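Local coordinates for kinesin-like protein (Caenorhabditis elegans, PDB 5X3E) that probably couples ATP hydrolysis to movement along microtubules, as expected of a kinesin-6 motor protein, at residues C160-S165 with F170-T175; N107-Q112 with I301-A306; V262-S267 with L271-L276. All blocks are in the same frame, centred on the assembly; numbering follows the deposited sequence.

Contact 1: residues C160-S165 with F170-T175; sequences CIFYPS and FEIRAT. With SO4 (sulfate ion), chain O; SO4 (sulfate ion), chain G.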
ATOM      1  N   CYS A 160       1.184  18.070 -15.748  1.00 54.75           N
ATOM      2  CA  CYS A 160       0.205  18.247 -16.812  1.00 49.87           C
ATOM      3  C   CYS A 160       0.728  17.860 -18.187  1.00 57.18           C
ATOM      4  O   CYS A 160       0.068  18.150 -19.194  1.00 62.33           O
ATOM      5  CB  CYS A 160      -0.340  19.680 -16.839  1.00 53.96           C
ATOM      6  SG  CYS A 160      -0.836  20.278 -15.200  1.00 57.38           S
ATOM      7  N   ILE A 161       1.893  17.219 -18.264  1.00 55.85           N
ATOM      8  CA  ILE A 161       2.297  16.571 -19.506  1.00 50.01           C
ATOM      9  C   ILE A 161       1.586  15.229 -19.641  1.00 60.14           C
ATOM     10  O   ILE A 161       0.764  15.025 -20.543  1.00 57.18           O
ATOM     11  CB  ILE A 161       3.829  16.423 -19.569  1.00 45.47           C
ATOM     12  CG1 ILE A 161       4.497  17.799 -19.551  1.00 49.60           C
ATOM     13  CG2 ILE A 161       4.244  15.687 -20.831  1.00 44.81           C
ATOM     14  CD1 ILE A 161       5.966  17.766 -19.171  1.00 48.81           C
ATOM     15  N   PHE A 162       1.875  14.305 -18.727  1.00 53.34           N
ATOM     16  CA  PHE A 162       0.978  13.183 -18.508  1.00 49.24           C
ATOM     17  C   PHE A 162      -0.261  13.678 -17.775  1.00 48.29           C
ATOM     18  O   PHE A 162      -0.200  14.642 -17.006  1.00 41.14           O
ATOM     19  CB  PHE A 162       1.645  12.096 -17.666  1.00 40.20           C
ATOM     20  CG  PHE A 162       2.850  11.462 -18.300  1.00 48.90           C
ATOM     21  CD1 PHE A 162       2.705  10.428 -19.210  1.00 52.33           C
ATOM     22  CD2 PHE A 162       4.129  11.865 -17.947  1.00 45.16           C
ATOM     23  CE1 PHE A 162       3.813   9.825 -19.775  1.00 48.51           C
ATOM     24  CE2 PHE A 162       5.236  11.267 -18.506  1.00 46.32           C
ATOM     25  CZ  PHE A 162       5.079  10.248 -19.422  1.00 47.76           C
ATOM     26  N   TYR A 163      -1.397  13.022 -18.018  1.00 39.34           N
ATOM     27  CA  TYR A 163      -2.606  13.351 -17.273  1.00 39.80           C
ATOM     28  C   TYR A 163      -3.585  12.189 -17.351  1.00 50.76           C
ATOM     29  O   TYR A 163      -3.665  11.512 -18.383  1.00 45.15           O
ATOM     30  CB  TYR A 163      -3.248  14.652 -17.790  1.00 45.00           C
ATOM     31  CG  TYR A 163      -3.755  14.608 -19.219  1.00 66.47           C
ATOM     32  CD1 TYR A 163      -2.897  14.826 -20.295  1.00 68.55           C
ATOM     33  CD2 TYR A 163      -5.099  14.390 -19.490  1.00 56.78           C
ATOM     34  CE1 TYR A 163      -3.363  14.803 -21.596  1.00 56.53           C
ATOM     35  CE2 TYR A 163      -5.574  14.369 -20.790  1.00 48.50           C
ATOM     36  CZ  TYR A 163      -4.703  14.577 -21.835  1.00 61.23           C
ATOM     37  OH  TYR A 163      -5.174  14.546 -23.126  1.00 62.68           O
ATOM     38  N   PRO A 164      -4.350  11.946 -16.287  1.00 55.20           N
ATOM     39  CA  PRO A 164      -5.280  10.809 -16.274  1.00 48.68           C
ATOM     40  C   PRO A 164      -6.405  10.978 -17.281  1.00 58.91           C
ATOM     41  O   PRO A 164      -6.934  12.076 -17.473  1.00 54.67           O
ATOM     42  CB  PRO A 164      -5.830  10.815 -14.842  1.00 42.26           C
ATOM     43  CG  PRO A 164      -4.941  11.733 -14.067  1.00 45.79           C
ATOM     44  CD  PRO A 164      -4.399  12.721 -15.038  1.00 47.68           C
ATOM     45  N   SER A 165      -6.781   9.875 -17.918  1.00 56.33           N
ATOM     46  CA  SER A 165      -7.856   9.878 -18.899  1.00 46.02           C
ATOM     47  C   SER A 165      -8.793   8.711 -18.609  1.00 52.89           C
ATOM     48  O   SER A 165      -8.555   7.901 -17.707  1.00 58.59           O
ATOM     49  CB  SER A 165      -7.311   9.811 -20.326  1.00 60.19           C
ATOM     50  OG  SER A 165      -6.565   8.626 -20.524  1.00 79.88           O
ATOM     51  N   PHE A 170      -3.685   7.078 -19.169  1.00 39.99           N
ATOM     52  CA  PHE A 170      -2.989   8.362 -19.144  1.00 40.85           C
ATOM     53  C   PHE A 170      -2.741   8.846 -20.566  1.00 41.49           C
ATOM     54  O   PHE A 170      -2.457   8.044 -21.459  1.00 47.35           O
ATOM     55  CB  PHE A 170      -1.656   8.271 -18.372  1.00 39.27           C
ATOM     56  CG  PHE A 170      -1.832   8.080 -16.894  1.00 39.53           C
ATOM     57  CD1 PHE A 170      -1.916   9.174 -16.045  1.00 46.20           C
ATOM     58  CD2 PHE A 170      -1.964   6.813 -16.359  1.00 35.51           C
ATOM     59  CE1 PHE A 170      -2.113   9.003 -14.680  1.00 37.57           C
ATOM     60  CE2 PHE A 170      -2.161   6.634 -14.997  1.00 40.05           C
ATOM     61  CZ  PHE A 170      -2.236   7.727 -14.155  1.00 33.90           C
ATOM     62  N   GLU A 171      -2.846  10.154 -20.773  1.00 49.41           N
ATOM     63  CA  GLU A 171      -2.575  10.770 -22.062  1.00 48.84           C
ATOM     64  C   GLU A 171      -1.409  11.741 -21.925  1.00 65.45           C
ATOM     65  O   GLU A 171      -0.870  11.942 -20.835  1.00 63.02           O
ATOM     66  CB  GLU A 171      -3.814  11.487 -22.607  1.00 60.83           C
ATOM     67  CG  GLU A 171      -5.025  10.604 -22.817  1.00 72.46           C
ATOM     68  CD  GLU A 171      -4.803   9.540 -23.870  1.00 89.61           C
ATOM     69  OE1 GLU A 171      -3.957   9.757 -24.763  1.00 97.46           O
ATOM     70  OE2 GLU A 171      -5.472   8.488 -23.800  1.00 94.15           O
ATOM     71  N   ILE A 172      -1.016  12.343 -23.050  1.00 50.13           N
ATOM     72  CA  ILE A 172       0.147  13.220 -23.107  1.00 46.34           C
ATOM     73  C   ILE A 172      -0.203  14.498 -23.860  1.00 57.05           C
ATOM     74  O   ILE A 172      -0.588  14.444 -25.033  1.00 64.69           O
ATOM     75  CB  ILE A 172       1.349  12.522 -23.762  1.00 52.88           C
ATOM     76  CG1 ILE A 172       1.729  11.276 -22.959  1.00 55.24           C
ATOM     77  CG2 ILE A 172       2.521  13.491 -23.891  1.00 57.57           C
ATOM     78  CD1 ILE A 172       2.678  10.339 -23.654  1.00 46.92           C
ATOM     79  N   ARG A 173      -0.069  15.641 -23.188  1.00 68.19           N
ATOM     80  CA  ARG A 173      -0.194  16.959 -23.799  1.00 59.43           C
ATOM     81  C   ARG A 173       1.113  17.367 -24.473  1.00 58.05           C
ATOM     82  O   ARG A 173       2.187  16.859 -24.151  1.00 54.05           O
ATOM     83  CB  ARG A 173      -0.549  18.018 -22.759  1.00 55.40           C
ATOM     84  CG  ARG A 173      -1.923  17.906 -22.167  1.00 52.71           C
ATOM     85  CD  ARG A 173      -2.234  19.122 -21.341  1.00 55.53           C
ATOM     86  NE  ARG A 173      -3.521  18.985 -20.673  1.00 64.54           N
ATOM     87  CZ  ARG A 173      -3.691  18.406 -19.493  1.00 65.44           C
ATOM     88  NH1 ARG A 173      -2.648  17.912 -18.841  1.00 58.72           N
ATOM     89  NH2 ARG A 173      -4.902  18.327 -18.962  1.00 75.34           N
ATOM     90  N   ALA A 174       1.006  18.289 -25.428  1.00 73.32           N
ATOM     91  CA  ALA A 174       2.178  18.995 -25.927  1.00 67.82           C
ATOM     92  C   ALA A 174       2.645  19.999 -24.877  1.00 68.98           C
ATOM     93  O   ALA A 174       1.889  20.388 -23.983  1.00 68.90           O
ATOM     94  CB  ALA A 174       1.875  19.703 -27.242  1.00 71.66           C
ATOM     95  N   THR A 175       3.906  20.427 -24.993  1.00 73.76           N
ATOM     96  CA  THR A 175       4.544  21.144 -23.888  1.00 64.76           C
ATOM     97  C   THR A 175       3.883  22.492 -23.612  1.00 62.25           C
ATOM     98  O   THR A 175       3.638  22.840 -22.452  1.00 73.66           O
ATOM     99  CB  THR A 175       6.040  21.329 -24.163  1.00 55.89           C
ATOM    100  OG1 THR A 175       6.598  22.208 -23.176  1.00 63.79           O
ATOM    101  CG2 THR A 175       6.283  21.896 -25.558  1.00 55.09           C
TER
HETATM  102  S   SO4 O 513      -5.542  17.368 -15.851  1.00159.98           S
HETATM  103  O1  SO4 O 513      -4.090  17.524 -15.777  1.00155.28           O
HETATM  104  O2  SO4 O 513      -6.040  16.862 -14.573  1.00157.81           O
HETATM  105  O3  SO4 O 513      -5.887  16.433 -16.916  1.00148.07           O
HETATM  106  O4  SO4 O 513      -6.160  18.662 -16.138  1.00164.81           O
HETATM  107  S   SO4 G 505      -2.158   3.803 -20.199  1.00 70.19           S
HETATM  108  O1  SO4 G 505      -0.943   3.674 -20.999  1.00101.61           O
HETATM  109  O2  SO4 G 505      -2.143   2.802 -19.141  1.00 39.13           O
HETATM  110  O3  SO4 G 505      -2.253   5.142 -19.628  1.00 50.44           O
HETATM  111  O4  SO4 G 505      -3.310   3.574 -21.067  1.00103.25           O
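R173 lays its guanidinium over one face of the Y163 ring, a cation-pi contact with R173 CZ 4.0 Å from the ring centroid and the two planes about 30° apart. Followed outward, R173 CB and CD pass the carbonyl of C160, CG lies against Y163 CE1, and NH1 gives C160 O a hydrogen bond of 2.7 Å close to the guanidinium plane. At the tip NH2 makes a weak bond to a sulfate oxygen. Arginine suits this place because its flat end can lie over a ring and still donate from its edge. The opposite face of the tyrosine is covered by E171; chi1 of 64° sets Y163 CG between its own backbone N and carbonyl carbon and swings the ring across the partner strand. A serine in place of the tyrosine would probably leave the R173 guanidinium without its aromatic support and freer to turn. E171 OE1 is held by S321. On the side of the hairpin away from Y163 and E171, F162 packs on I172 and P164 on F170, apolar residues suited to facing strands 213-225 and 296-307. Paired N-H and C=O groups of Y163 and E171 mark an antiparallel beta hairpin, docked on the central sheet of the kinesin motor domain.

Contact 2: residues N107-Q112 with I301-A306; sequences NLLKGQ and IKLVMA. With SO4 (sulfate ion), chain C.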
ATOM      1  N   ASN A 107      11.178  -3.179  -7.592  1.00 57.00           N
ATOM      2  CA  ASN A 107      10.153  -3.664  -8.512  1.00 52.30           C
ATOM      3  C   ASN A 107       9.521  -2.514  -9.285  1.00 42.55           C
ATOM      4  O   ASN A 107       9.405  -2.565 -10.516  1.00 41.43           O
ATOM      5  CB  ASN A 107       9.083  -4.441  -7.744  1.00 54.20           C
ATOM      6  CG  ASN A 107       9.306  -5.934  -7.785  1.00 86.28           C
ATOM      7  OD1 ASN A 107       9.827  -6.470  -8.764  1.00108.50           O
ATOM      8  ND2 ASN A 107       8.913  -6.619  -6.720  1.00 98.94           N
ATOM      9  N   LEU A 108       9.123  -1.453  -8.572  1.00 38.13           N
ATOM     10  CA  LEU A 108       8.482  -0.307  -9.214  1.00 38.83           C
ATOM     11  C   LEU A 108       9.353   0.274 -10.322  1.00 47.11           C
ATOM     12  O   LEU A 108       8.853   0.612 -11.401  1.00 50.33           O
ATOM     13  CB  LEU A 108       8.169   0.763  -8.169  1.00 43.52           C
ATOM     14  CG  LEU A 108       7.399   1.999  -8.639  1.00 42.39           C
ATOM     15  CD1 LEU A 108       5.947   1.648  -8.866  1.00 35.32           C
ATOM     16  CD2 LEU A 108       7.522   3.127  -7.626  1.00 47.49           C
ATOM     17  N   LEU A 109      10.659   0.412 -10.069  1.00 62.96           N
ATOM     18  CA  LEU A 109      11.557   0.953 -11.083  1.00 53.07           C
ATOM     19  C   LEU A 109      11.668   0.016 -12.278  1.00 59.52           C
ATOM     20  O   LEU A 109      11.937   0.471 -13.399  1.00 56.17           O
ATOM     21  CB  LEU A 109      12.939   1.231 -10.487  1.00 58.69           C
ATOM     22  CG  LEU A 109      13.194   2.559  -9.753  1.00 60.92           C
ATOM     23  CD1 LEU A 109      12.426   3.704 -10.389  1.00 62.30           C
ATOM     24  CD2 LEU A 109      12.844   2.476  -8.295  1.00 64.28           C
ATOM     25  N   LYS A 110      11.474  -1.285 -12.061  1.00 57.83           N
ATOM     26  CA  LYS A 110      11.490  -2.278 -13.126  1.00 51.04           C
ATOM     27  C   LYS A 110      10.162  -2.367 -13.870  1.00 46.04           C
ATOM     28  O   LYS A 110      10.003  -3.249 -14.721  1.00 49.12           O
ATOM     29  CB  LYS A 110      11.832  -3.656 -12.553  1.00 48.76           C
ATOM     30  CG  LYS A 110      13.263  -3.844 -12.108  1.00 70.26           C
ATOM     31  CD  LYS A 110      13.391  -5.134 -11.301  1.00 92.68           C
ATOM     32  CE  LYS A 110      12.679  -6.302 -11.980  1.00 90.29           C
ATOM     33  NZ  LYS A 110      13.021  -7.613 -11.357  1.00100.56           N
ATOM     34  N   GLY A 111       9.207  -1.488 -13.573  1.00 38.40           N
ATOM     35  CA  GLY A 111       7.921  -1.551 -14.236  1.00 47.68           C
ATOM     36  C   GLY A 111       7.014  -2.659 -13.760  1.00 61.17           C
ATOM     37  O   GLY A 111       6.100  -3.058 -14.491  1.00 64.34           O
ATOM     38  N   GLN A 112       7.231  -3.169 -12.553  1.00 55.72           N
ATOM     39  CA  GLN A 112       6.421  -4.230 -11.977  1.00 49.60           C
ATOM     40  C   GLN A 112       5.687  -3.713 -10.747  1.00 42.47           C
ATOM     41  O   GLN A 112       6.036  -2.675 -10.181  1.00 54.05           O
ATOM     42  CB  GLN A 112       7.281  -5.443 -11.612  1.00 47.58           C
ATOM     43  CG  GLN A 112       7.899  -6.133 -12.813  1.00 59.89           C
ATOM     44  CD  GLN A 112       8.758  -7.316 -12.420  1.00 88.46           C
ATOM     45  OE1 GLN A 112       8.782  -7.718 -11.256  1.00106.72           O
ATOM     46  NE2 GLN A 112       9.470  -7.882 -13.389  1.00 90.78           N
ATOM     47  N   ILE A 301       0.938   4.344  -5.098  1.00 36.37           N
ATOM     48  CA  ILE A 301       1.936   5.167  -5.771  1.00 35.61           C
ATOM     49  C   ILE A 301       2.109   4.628  -7.180  1.00 46.56           C
ATOM     50  O   ILE A 301       2.493   3.467  -7.364  1.00 52.44           O
ATOM     51  CB  ILE A 301       3.272   5.165  -5.012  1.00 42.17           C
ATOM     52  CG1 ILE A 301       3.046   5.526  -3.542  1.00 45.98           C
ATOM     53  CG2 ILE A 301       4.255   6.125  -5.669  1.00 34.28           C
ATOM     54  CD1 ILE A 301       4.190   5.165  -2.635  1.00 47.42           C
ATOM     55  N   LYS A 302       1.806   5.457  -8.173  1.00 45.19           N
ATOM     56  CA  LYS A 302       1.895   5.069  -9.574  1.00 48.18           C
ATOM     57  C   LYS A 302       3.062   5.780 -10.240  1.00 44.55           C
ATOM     58  O   LYS A 302       3.163   7.011 -10.187  1.00 40.27           O
ATOM     59  CB  LYS A 302       0.601   5.389 -10.320  1.00 37.63           C
ATOM     60  CG  LYS A 302      -0.619   4.704  -9.753  1.00 38.69           C
ATOM     61  CD  LYS A 302      -1.858   5.087 -10.536  1.00 40.31           C
ATOM     62  CE  LYS A 302      -3.083   4.382  -9.979  1.00 52.16           C
ATOM     63  NZ  LYS A 302      -4.304   4.683 -10.766  1.00 45.30           N
ATOM     64  N   LEU A 303       3.920   5.004 -10.886  1.00 38.82           N
ATOM     65  CA  LEU A 303       5.020   5.540 -11.674  1.00 45.34           C
ATOM     66  C   LEU A 303       4.605   5.463 -13.138  1.00 45.62           C
ATOM     67  O   LEU A 303       4.670   4.399 -13.760  1.00 46.34           O
ATOM     68  CB  LEU A 303       6.307   4.767 -11.403  1.00 35.27           C
ATOM     69  CG  LEU A 303       7.549   5.267 -12.137  1.00 33.80           C
ATOM     70  CD1 LEU A 303       7.833   6.696 -11.736  1.00 33.53           C
ATOM     71  CD2 LEU A 303       8.743   4.370 -11.845  1.00 34.72           C
ATOM     72  N   VAL A 304       4.157   6.590 -13.679  1.00 53.51           N
ATOM     73  CA  VAL A 304       3.707   6.674 -15.066  1.00 47.90           C
ATOM     74  C   VAL A 304       4.920   6.989 -15.937  1.00 47.80           C
ATOM     75  O   VAL A 304       5.501   8.072 -15.839  1.00 48.72           O
ATOM     76  CB  VAL A 304       2.621   7.740 -15.231  1.00 38.52           C
ATOM     77  CG1 VAL A 304       2.227   7.879 -16.702  1.00 40.10           C
ATOM     78  CG2 VAL A 304       1.426   7.421 -14.333  1.00 38.87           C
ATOM     79  N   MET A 305       5.280   6.058 -16.817  1.00 37.66           N
ATOM     80  CA  MET A 305       6.479   6.171 -17.636  1.00 50.05           C
ATOM     81  C   MET A 305       6.130   6.178 -19.120  1.00 58.35           C
ATOM     82  O   MET A 305       5.104   5.632 -19.534  1.00 57.26           O
ATOM     83  CB  MET A 305       7.460   5.025 -17.336  1.00 40.92           C
ATOM     84  CG  MET A 305       8.167   5.159 -15.995  1.00 50.42           C
ATOM     85  SD  MET A 305       8.822   3.612 -15.339  1.00 51.71           S
ATOM     86  CE  MET A 305       9.808   3.073 -16.714  1.00 84.02           C
ATOM     87  N   ALA A 306       6.985   6.817 -19.915  1.00 47.37           N
ATOM     88  CA  ALA A 306       6.863   6.807 -21.368  1.00 53.15           C
ATOM     89  C   ALA A 306       8.247   6.992 -21.969  1.00 56.85           C
ATOM     90  O   ALA A 306       9.106   7.633 -21.352  1.00 41.34           O
ATOM     91  CB  ALA A 306       5.915   7.903 -21.880  1.00 40.98           C
TER
HETATM   92  S   SO4 C 501      -7.080   3.486  -8.456  1.00 54.03           S
HETATM   93  O1  SO4 C 501      -6.331   3.280  -9.697  1.00 72.43           O
HETATM   94  O2  SO4 C 501      -6.238   3.158  -7.309  1.00 86.74           O
HETATM   95  O3  SO4 C 501      -8.249   2.618  -8.443  1.00 87.81           O
HETATM   96  O4  SO4 C 501      -7.519   4.872  -8.366  1.00 47.79           O
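L108, in the last turn of helix 93-109, stands over L303 of strand 296-307 with their CA atoms 7.2 Å apart, and no hydrogen bond joins the two segments. This is helix-on-sheet packing of the alpha/beta kinesin motor domain, in which a helix end lies on one face of the central mixed sheet. L303 points its CB at the helix and meets it with two parts of its side chain. Its CB takes the L108 methyl CD1 at 4.0 Å, the two leucines crossing at a slant. L108 has CG anti to its own backbone N (chi1 -176°), which carries CD1 across to the strand and near the carbonyl of I301. Farther out, L303 CD2 touches L109 CD1 and also lies 3.8 Å from L108 O. Branched leucines suit this buried seam because each can present separate methyls to different neighbours. I149 of helix 141-152 adds to the same apolar layer, touching both L108 and I301.

The helix ends in a Schellman motif: Q112 N bonds to N107 O and G111 N to L108 O. G111 has a phi of 75°, a positive value that glycine adopts without strain from a side chain. L108 O also accepts a bond from S327 OG, which ties the helix end to the adjoining strand 325-333. K302, next to L303 along the strand, turns its CB away from the helix, and its chain runs extended beyond CG. There its ammonium pairs with D261 in a salt bridge, while the same NZ donates to O1 of a sulfate ion at 2.7 Å.

Contact 3: residues V262-S267 with L271-L276; sequences VEVSSS and LEVFCL. With SO4 (sulfate ion), chain I; SO4 (sulfate ion), chain F.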
ATOM      1  N   VAL A 262      -3.847  11.909  -8.549  1.00 38.57           N
ATOM      2  CA  VAL A 262      -3.301  13.220  -8.213  1.00 38.28           C
ATOM      3  C   VAL A 262      -1.811  13.228  -8.532  1.00 44.30           C
ATOM      4  O   VAL A 262      -1.045  12.423  -7.985  1.00 41.28           O
ATOM      5  CB  VAL A 262      -3.547  13.568  -6.736  1.00 41.59           C
ATOM      6  CG1 VAL A 262      -2.912  14.905  -6.399  1.00 50.15           C
ATOM      7  CG2 VAL A 262      -5.046  13.580  -6.423  1.00 39.59           C
ATOM      8  N   GLU A 263      -1.400  14.143  -9.405  1.00 41.28           N
ATOM      9  CA  GLU A 263       0.000  14.245  -9.786  1.00 48.29           C
ATOM     10  C   GLU A 263       0.788  14.949  -8.697  1.00 44.25           C
ATOM     11  O   GLU A 263       0.374  15.999  -8.195  1.00 48.13           O
ATOM     12  CB  GLU A 263       0.157  14.985 -11.110  1.00 49.80           C
ATOM     13  CG  GLU A 263       1.572  14.919 -11.657  1.00 45.61           C
ATOM     14  CD  GLU A 263       1.668  15.433 -13.072  1.00 53.32           C
ATOM     15  OE1 GLU A 263       2.617  15.034 -13.778  1.00 48.88           O
ATOM     16  OE2 GLU A 263       0.789  16.224 -13.483  1.00 58.48           O
ATOM     17  N   VAL A 264       1.916  14.356  -8.321  1.00 43.08           N
ATOM     18  CA  VAL A 264       2.780  14.877  -7.273  1.00 45.92           C
ATOM     19  C   VAL A 264       4.198  14.956  -7.823  1.00 50.11           C
ATOM     20  O   VAL A 264       4.659  14.030  -8.504  1.00 53.32           O
ATOM     21  CB  VAL A 264       2.717  14.011  -5.998  1.00 45.25           C
ATOM     22  CG1 VAL A 264       1.400  14.252  -5.282  1.00 41.84           C
ATOM     23  CG2 VAL A 264       2.862  12.532  -6.337  1.00 38.85           C
ATOM     24  N   SER A 265       4.872  16.072  -7.556  1.00 54.09           N
ATOM     25  CA  SER A 265       6.209  16.317  -8.071  1.00 63.93           C
ATOM     26  C   SER A 265       7.307  16.014  -7.063  1.00 64.64           C
ATOM     27  O   SER A 265       8.483  16.009  -7.439  1.00 72.21           O
ATOM     28  CB  SER A 265       6.336  17.775  -8.527  1.00 67.28           C
ATOM     29  OG  SER A 265       5.543  18.013  -9.673  1.00 72.21           O
ATOM     30  N   SER A 266       6.960  15.764  -5.804  1.00 53.40           N
ATOM     31  CA  SER A 266       7.975  15.525  -4.790  1.00 46.50           C
ATOM     32  C   SER A 266       7.396  14.678  -3.665  1.00 44.00           C
ATOM     33  O   SER A 266       6.177  14.593  -3.484  1.00 58.14           O
ATOM     34  CB  SER A 266       8.531  16.845  -4.243  1.00 49.50           C
ATOM     35  OG  SER A 266       7.564  17.530  -3.466  1.00 50.82           O
ATOM     36  N   SER A 267       8.305  14.046  -2.913  1.00 53.07           N
ATOM     37  CA  SER A 267       7.923  13.316  -1.707  1.00 62.06           C
ATOM     38  C   SER A 267       7.121  14.215  -0.783  1.00 63.28           C
ATOM     39  O   SER A 267       6.125  13.791  -0.182  1.00 51.95           O
ATOM     40  CB  SER A 267       9.175  12.798  -0.997  1.00 58.60           C
ATOM     41  OG  SER A 267       8.842  11.915   0.054  1.00 83.36           O
ATOM     42  N   LEU A 271       3.166  13.676   0.336  1.00 58.47           N
ATOM     43  CA  LEU A 271       2.746  13.615   1.729  1.00 42.63           C
ATOM     44  C   LEU A 271       1.659  14.632   2.035  1.00 47.65           C
ATOM     45  O   LEU A 271       0.800  14.370   2.884  1.00 57.21           O
ATOM     46  CB  LEU A 271       3.947  13.834   2.643  1.00 46.43           C
ATOM     47  CG  LEU A 271       4.817  12.598   2.843  1.00 58.89           C
ATOM     48  CD1 LEU A 271       6.124  12.965   3.527  1.00 55.18           C
ATOM     49  CD2 LEU A 271       4.054  11.565   3.654  1.00 48.55           C
ATOM     50  N   GLU A 272       1.693  15.806   1.392  1.00 46.21           N
ATOM     51  CA  GLU A 272       0.603  16.766   1.560  1.00 57.01           C
ATOM     52  C   GLU A 272      -0.713  16.185   1.069  1.00 51.50           C
ATOM     53  O   GLU A 272      -1.764  16.388   1.689  1.00 67.73           O
ATOM     54  CB  GLU A 272       0.912  18.070   0.824  1.00 60.06           C
ATOM     55  CG  GLU A 272       2.023  18.910   1.445  1.00 91.96           C
ATOM     56  CD  GLU A 272       2.273  20.209   0.690  1.00109.11           C
ATOM     57  OE1 GLU A 272       1.525  20.501  -0.269  1.00102.50           O
ATOM     58  OE2 GLU A 272       3.218  20.940   1.060  1.00118.85           O
ATOM     59  N   VAL A 273      -0.670  15.444  -0.035  1.00 51.42           N
ATOM     60  CA  VAL A 273      -1.870  14.792  -0.540  1.00 62.57           C
ATOM     61  C   VAL A 273      -2.311  13.690   0.412  1.00 62.16           C
ATOM     62  O   VAL A 273      -3.504  13.553   0.712  1.00 55.36           O
ATOM     63  CB  VAL A 273      -1.623  14.265  -1.967  1.00 50.06           C
ATOM     64  CG1 VAL A 273      -2.773  13.397  -2.430  1.00 44.95           C
ATOM     65  CG2 VAL A 273      -1.447  15.428  -2.922  1.00 45.32           C
ATOM     66  N   PHE A 274      -1.358  12.898   0.916  1.00 48.78           N
ATOM     67  CA  PHE A 274      -1.699  11.845   1.869  1.00 52.59           C
ATOM     68  C   PHE A 274      -2.392  12.416   3.101  1.00 60.36           C
ATOM     69  O   PHE A 274      -3.376  11.848   3.587  1.00 65.30           O
ATOM     70  CB  PHE A 274      -0.448  11.061   2.261  1.00 52.77           C
ATOM     71  CG  PHE A 274      -0.675  10.079   3.378  1.00 53.24           C
ATOM     72  CD1 PHE A 274      -1.190   8.820   3.115  1.00 59.77           C
ATOM     73  CD2 PHE A 274      -0.365  10.409   4.687  1.00 46.29           C
ATOM     74  CE1 PHE A 274      -1.398   7.911   4.138  1.00 57.96           C
ATOM     75  CE2 PHE A 274      -0.570   9.504   5.712  1.00 52.61           C
ATOM     76  CZ  PHE A 274      -1.087   8.255   5.438  1.00 56.90           C
ATOM     77  N   CYS A 275      -1.883  13.532   3.628  1.00 57.16           N
ATOM     78  CA  CYS A 275      -2.500  14.137   4.800  1.00 51.03           C
ATOM     79  C   CYS A 275      -3.899  14.654   4.493  1.00 60.03           C
ATOM     80  O   CYS A 275      -4.784  14.589   5.356  1.00 73.94           O
ATOM     81  CB  CYS A 275      -1.614  15.254   5.342  1.00 59.70           C
ATOM     82  SG  CYS A 275      -0.068  14.655   6.062  1.00 64.04           S
ATOM     83  N   LEU A 276      -4.118  15.173   3.283  1.00 64.99           N
ATOM     84  CA  LEU A 276      -5.464  15.571   2.883  1.00 54.09           C
ATOM     85  C   LEU A 276      -6.417  14.385   2.910  1.00 49.53           C
ATOM     86  O   LEU A 276      -7.555  14.506   3.376  1.00 63.98           O
ATOM     87  CB  LEU A 276      -5.445  16.200   1.490  1.00 49.83           C
ATOM     88  CG  LEU A 276      -6.833  16.557   0.957  1.00 68.01           C
ATOM     89  CD1 LEU A 276      -7.485  17.608   1.839  1.00 85.97           C
ATOM     90  CD2 LEU A 276      -6.757  17.028  -0.479  1.00 77.86           C
TER
HETATM   91  S   SO4 I 507      -3.886  16.619 -10.650  1.00116.03           S
HETATM   92  O1  SO4 I 507      -3.442  17.640 -11.594  1.00132.00           O
HETATM   93  O2  SO4 I 507      -2.866  16.449  -9.622  1.00119.50           O
HETATM   94  O3  SO4 I 507      -5.131  17.052 -10.022  1.00119.79           O
HETATM   95  O4  SO4 I 507      -4.096  15.355 -11.358  1.00101.36           O
HETATM   96  S   SO4 F 504       5.747  21.353 -11.871  1.00 66.71           S
HETATM   97  O1  SO4 F 504       6.203  22.702 -12.181  1.00 90.00           O
HETATM   98  O2  SO4 F 504       6.869  20.532 -11.432  1.00 45.44           O
HETATM   99  O3  SO4 F 504       4.744  21.432 -10.810  1.00 93.50           O
HETATM  100  O4  SO4 F 504       5.168  20.766 -13.074  1.00 84.01           O
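V273 of helix 267-281 sets its CG2 methyl against two valines of strand 262-264, with V262 CG1 3.8 Å away and V264 CG1 3.9 Å away. The three side chains meet at different slants: V262 and V273 point in opposed directions and slide past each other, whereas V264 comes across V273 obliquely. V262 and V264, two residues apart on the strand, both aim CB at the helix, as beta geometry allows for every second residue. V273 aims its own CB back at them, and a chi1 of 171° places CG1 anti to the backbone N and leaves CG2 as the methyl that meets the strand. Compact beta-branched residues fit such a close strand-helix seam, and V219 of strand 213-225 lines it as well.

E263, between the two valines, faces the other way. Its carboxylate is gripped at both oxygens, OE1 by S216 OG and OE2 by the backbone N of C160, while its own N donates to a sulfate oxygen at 2.7 Å.

The chain then turns into the helix. S266 is the N-cap, its OG accepting from E269 N, a role serine fills well with a short hydroxyl that reaches the first free N-H groups. E269 in turn bonds back to S265 N. The first turn is closed by L271 N to S267 O at 3.0 Å. S267 OG reaches D147, and L271 packs on L146, so helix 141-152 joins both. A strand that runs through a serine-capped turn into a helix folded back over its own sheet is a compact beta-alpha unit, here part of the kinesin motor domain's alpha/beta fold.

How the contacts relate
All three contacts gather on strands of one motor domain, but at different depths. Contact 2 is buried, with leucine methyls between a helix end and strand 296-307; contact 3 is also largely buried, built from valines, yet adds a capped helix start. Contact 1 lies farther out, its centre about 25 Å from the centre of the chain, and mixes backbone ladder and cation-pi chemistry with an apolar underside. That underside links it to contact 2, F162 and F170 packing on V304 and F162 also on A306. A polar bond joins contacts 1 and 3 through C160 N and E263. Contacts 2 and 3 do not touch, their nearest atoms being about 7 Å apart, though both reach the same central sheet.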